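Local coordinates for protein exoenzyme S (Pseudomonas aeruginosa, PDB 6GN8) that probably acts as a secreted virulence toxin, this portion being its ADP-ribosyltransferase domain, which in its family transfers ADP-ribose from NAD to host proteins, at residues Ser136-Val141 with Asn169-Leu174. The protein carries 2 engineered substitutions. Numbering follows the deposited sequence.
Engineered in segment 169-174: A170 (natural residue Glu), A172 (natural residue Glu).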
ATOM      1  N   SER C 136     -29.103 -17.304  -4.089  1.00 40.23           N
ATOM      2  CA  SER C 136     -30.381 -16.633  -3.972  1.00 40.48           C
ATOM      3  C   SER C 136     -30.156 -15.175  -3.523  1.00 44.97           C
ATOM      4  O   SER C 136     -29.256 -14.926  -2.727  1.00 43.87           O
ATOM      5  CB  SER C 136     -31.250 -17.408  -2.979  1.00 43.09           C
ATOM      6  OG  SER C 136     -32.126 -16.603  -2.196  1.00 54.99           O
ATOM      7  N   LEU C 137     -30.991 -14.236  -4.011  1.00 43.78           N
ATOM      8  CA  LEU C 137     -30.988 -12.807  -3.616  1.00 45.13           C
ATOM      9  C   LEU C 137     -31.693 -12.628  -2.282  1.00 54.78           C
ATOM     10  O   LEU C 137     -31.537 -11.601  -1.638  1.00 55.25           O
ATOM     11  CB  LEU C 137     -31.683 -11.917  -4.663  1.00 45.73           C
ATOM     12  CG  LEU C 137     -30.857 -11.361  -5.804  1.00 49.85           C
ATOM     13  CD1 LEU C 137     -31.746 -10.771  -6.849  1.00 50.97           C
ATOM     14  CD2 LEU C 137     -29.867 -10.296  -5.330  1.00 48.53           C
ATOM     15  N   ASN C 138     -32.484 -13.627  -1.894  1.00 56.06           N
ATOM     16  CA  ASN C 138     -33.257 -13.696  -0.657  1.00 58.30           C
ATOM     17  C   ASN C 138     -32.363 -14.262   0.494  1.00 66.85           C
ATOM     18  O   ASN C 138     -32.016 -15.442   0.413  1.00 67.29           O
ATOM     19  CB  ASN C 138     -34.482 -14.591  -0.927  1.00 54.02           C
ATOM     20  CG  ASN C 138     -35.599 -14.496   0.055  1.00 84.27           C
ATOM     21  OD1 ASN C 138     -35.396 -14.322   1.262  1.00 88.20           O
ATOM     22  ND2 ASN C 138     -36.817 -14.635  -0.448  1.00 73.67           N
ATOM     23  N   PRO C 139     -31.947 -13.485   1.540  1.00 67.49           N
ATOM     24  CA  PRO C 139     -31.073 -14.072   2.595  1.00 68.99           C
ATOM     25  C   PRO C 139     -31.755 -15.175   3.432  1.00 82.12           C
ATOM     26  O   PRO C 139     -31.081 -16.095   3.903  1.00 80.66           O
ATOM     27  CB  PRO C 139     -30.696 -12.869   3.484  1.00 69.52           C
ATOM     28  CG  PRO C 139     -31.069 -11.646   2.695  1.00 73.78           C
ATOM     29  CD  PRO C 139     -32.227 -12.061   1.821  1.00 69.82           C
ATOM     30  N   GLY C 140     -33.083 -15.071   3.575  1.00 86.19           N
ATOM     31  CA  GLY C 140     -33.930 -15.973   4.350  1.00 88.91           C
ATOM     32  C   GLY C 140     -33.951 -17.417   3.899  1.00 98.97           C
ATOM     33  O   GLY C 140     -33.690 -18.316   4.709  1.00 98.75           O
ATOM     34  N   VAL C 141     -34.246 -17.657   2.597  1.00100.03           N
ATOM     35  CA  VAL C 141     -34.311 -19.013   2.010  1.00101.49           C
ATOM     36  C   VAL C 141     -32.878 -19.681   1.960  1.00109.00           C
ATOM     37  O   VAL C 141     -32.730 -20.780   1.403  1.00108.16           O
ATOM     38  CB  VAL C 141     -35.054 -19.076   0.632  1.00105.35           C
ATOM     39  CG1 VAL C 141     -36.539 -18.760   0.783  1.00105.87           C
ATOM     40  CG2 VAL C 141     -34.417 -18.165  -0.401  1.00104.99           C
ATOM     41  N   ASN C 169     -40.042 -17.864  -3.633  1.00 48.39           N
ATOM     42  CA  ASN C 169     -39.564 -16.541  -4.045  1.00 48.13           C
ATOM     43  C   ASN C 169     -38.049 -16.416  -3.731  1.00 50.22           C
ATOM     44  O   ASN C 169     -37.590 -15.415  -3.163  1.00 51.01           O
ATOM     45  CB  ASN C 169     -40.407 -15.433  -3.399  1.00 47.74           C
ATOM     46  CG  ASN C 169     -40.073 -14.032  -3.848  1.00 65.47           C
ATOM     47  OD1 ASN C 169     -39.928 -13.731  -5.050  1.00 62.87           O
ATOM     48  ND2 ASN C 169     -39.945 -13.148  -2.871  1.00 50.90           N
ATOM     49  N   ALA C 170     -37.273 -17.446  -4.117  1.00 43.52           N
ATOM     50  CA  ALA C 170     -35.830 -17.486  -3.834  1.00 42.68           C
ATOM     51  C   ALA C 170     -35.024 -16.479  -4.662  1.00 48.20           C
ATOM     52  O   ALA C 170     -33.896 -16.173  -4.296  1.00 50.11           O
ATOM     53  CB  ALA C 170     -35.297 -18.892  -4.068  1.00 42.68           C
ATOM     54  N   LYS C 171     -35.587 -15.955  -5.762  1.00 45.99           N
ATOM     55  CA  LYS C 171     -34.943 -14.979  -6.657  1.00 47.12           C
ATOM     56  C   LYS C 171     -33.497 -15.447  -6.928  1.00 50.34           C
ATOM     57  O   LYS C 171     -32.522 -14.836  -6.474  1.00 50.66           O
ATOM     58  CB  LYS C 171     -35.011 -13.545  -6.068  1.00 50.38           C
ATOM     59  CG  LYS C 171     -36.435 -13.031  -5.750  1.00 52.63           C
ATOM     60  CD  LYS C 171     -36.411 -11.682  -4.990  1.00 61.64           C
ATOM     61  CE  LYS C 171     -35.893 -11.795  -3.566  1.00 66.21           C
ATOM     62  NZ  LYS C 171     -35.904 -10.498  -2.848  1.00 77.65           N
ATOM     63  N   ALA C 172     -33.383 -16.599  -7.600  1.00 45.17           N
ATOM     64  CA  ALA C 172     -32.092 -17.246  -7.819  1.00 43.42           C
ATOM     65  C   ALA C 172     -31.225 -16.572  -8.859  1.00 46.95           C
ATOM     66  O   ALA C 172     -31.686 -16.108  -9.907  1.00 47.75           O
ATOM     67  CB  ALA C 172     -32.290 -18.709  -8.196  1.00 43.10           C
ATOM     68  N   ILE C 173     -29.950 -16.537  -8.549  1.00 43.46           N
ATOM     69  CA  ILE C 173     -28.916 -16.085  -9.455  1.00 44.88           C
ATOM     70  C   ILE C 173     -27.975 -17.271  -9.598  1.00 48.32           C
ATOM     71  O   ILE C 173     -27.456 -17.772  -8.599  1.00 46.63           O
ATOM     72  CB  ILE C 173     -28.235 -14.752  -9.070  1.00 48.33           C
ATOM     73  CG1 ILE C 173     -29.261 -13.597  -9.240  1.00 50.03           C
ATOM     74  CG2 ILE C 173     -26.979 -14.513  -9.953  1.00 49.27           C
ATOM     75  CD1 ILE C 173     -28.815 -12.201  -8.880  1.00 61.42           C
ATOM     76  N   LEU C 174     -27.893 -17.808 -10.827  1.00 45.12           N
ATOM     77  CA  LEU C 174     -27.061 -18.968 -11.130  1.00 43.95           C
ATOM     78  C   LEU C 174     -25.707 -18.583 -11.705  1.00 48.72           C
ATOM     79  O   LEU C 174     -25.623 -17.769 -12.621  1.00 49.60           O
ATOM     80  CB  LEU C 174     -27.766 -19.922 -12.111  1.00 43.27           C
ATOM     81  CG  LEU C 174     -29.224 -20.259 -11.855  1.00 46.03           C
ATOM     82  CD1 LEU C 174     -29.739 -21.184 -12.932  1.00 45.92           C
ATOM     83  CD2 LEU C 174     -29.454 -20.851 -10.445  1.00 43.25           C
TER
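S136 and A172 meet as an antiparallel non-hydrogen-bonded pair, CA to CA 4.3 Å, where the last residue of an STS motif faces what was an ExE motif, two signatures of this ADP-ribosyltransferase family. Both glutamates of the latter, at A170 and A172, are engineered to alanine. Beyond the pair the ladder gives way to turns, yet the backbones stay joined, L137 N donating to K171 O at 3.0 Å.

The tight part is centred on the buried S136 hydroxyl. Its OG lies 2.8 Å from A170 O and 2.9 Å from N138 O; one proton cannot satisfy both carbonyls fully, so its bonding remains open. N138 swings its amide away from its own backbone N (chi1 -163°), so that ND2 reaches N169 O at 2.9 Å by a nearly straight bond (163°); the donor arrives above the carbonyl plane, although the acceptor lies almost within the amide plane. At the other end, I173 brings its extended tip, CD1, to 3.8 Å from L137 CG, the two side chains crossing at a slant.

Toward solvent the contact thins. K171, bent midway along its chain, passes CE 4.1 Å from N138 CB. Farther out, poorly ordered V141 touches A170 through CG2 alone.

The pairing joins outer strand 133-136 of a three-stranded sheet, its S136 also backbone-bonded to F109 of strand 106-112, to central strand 172-175. Strand 159-160 flanks 172-175 on the side away from 133-136, with backbone bonds A172 to V161 and L174 to I159. L137 and I173 both rest on V106, whereas L174 packs against helix 54-77.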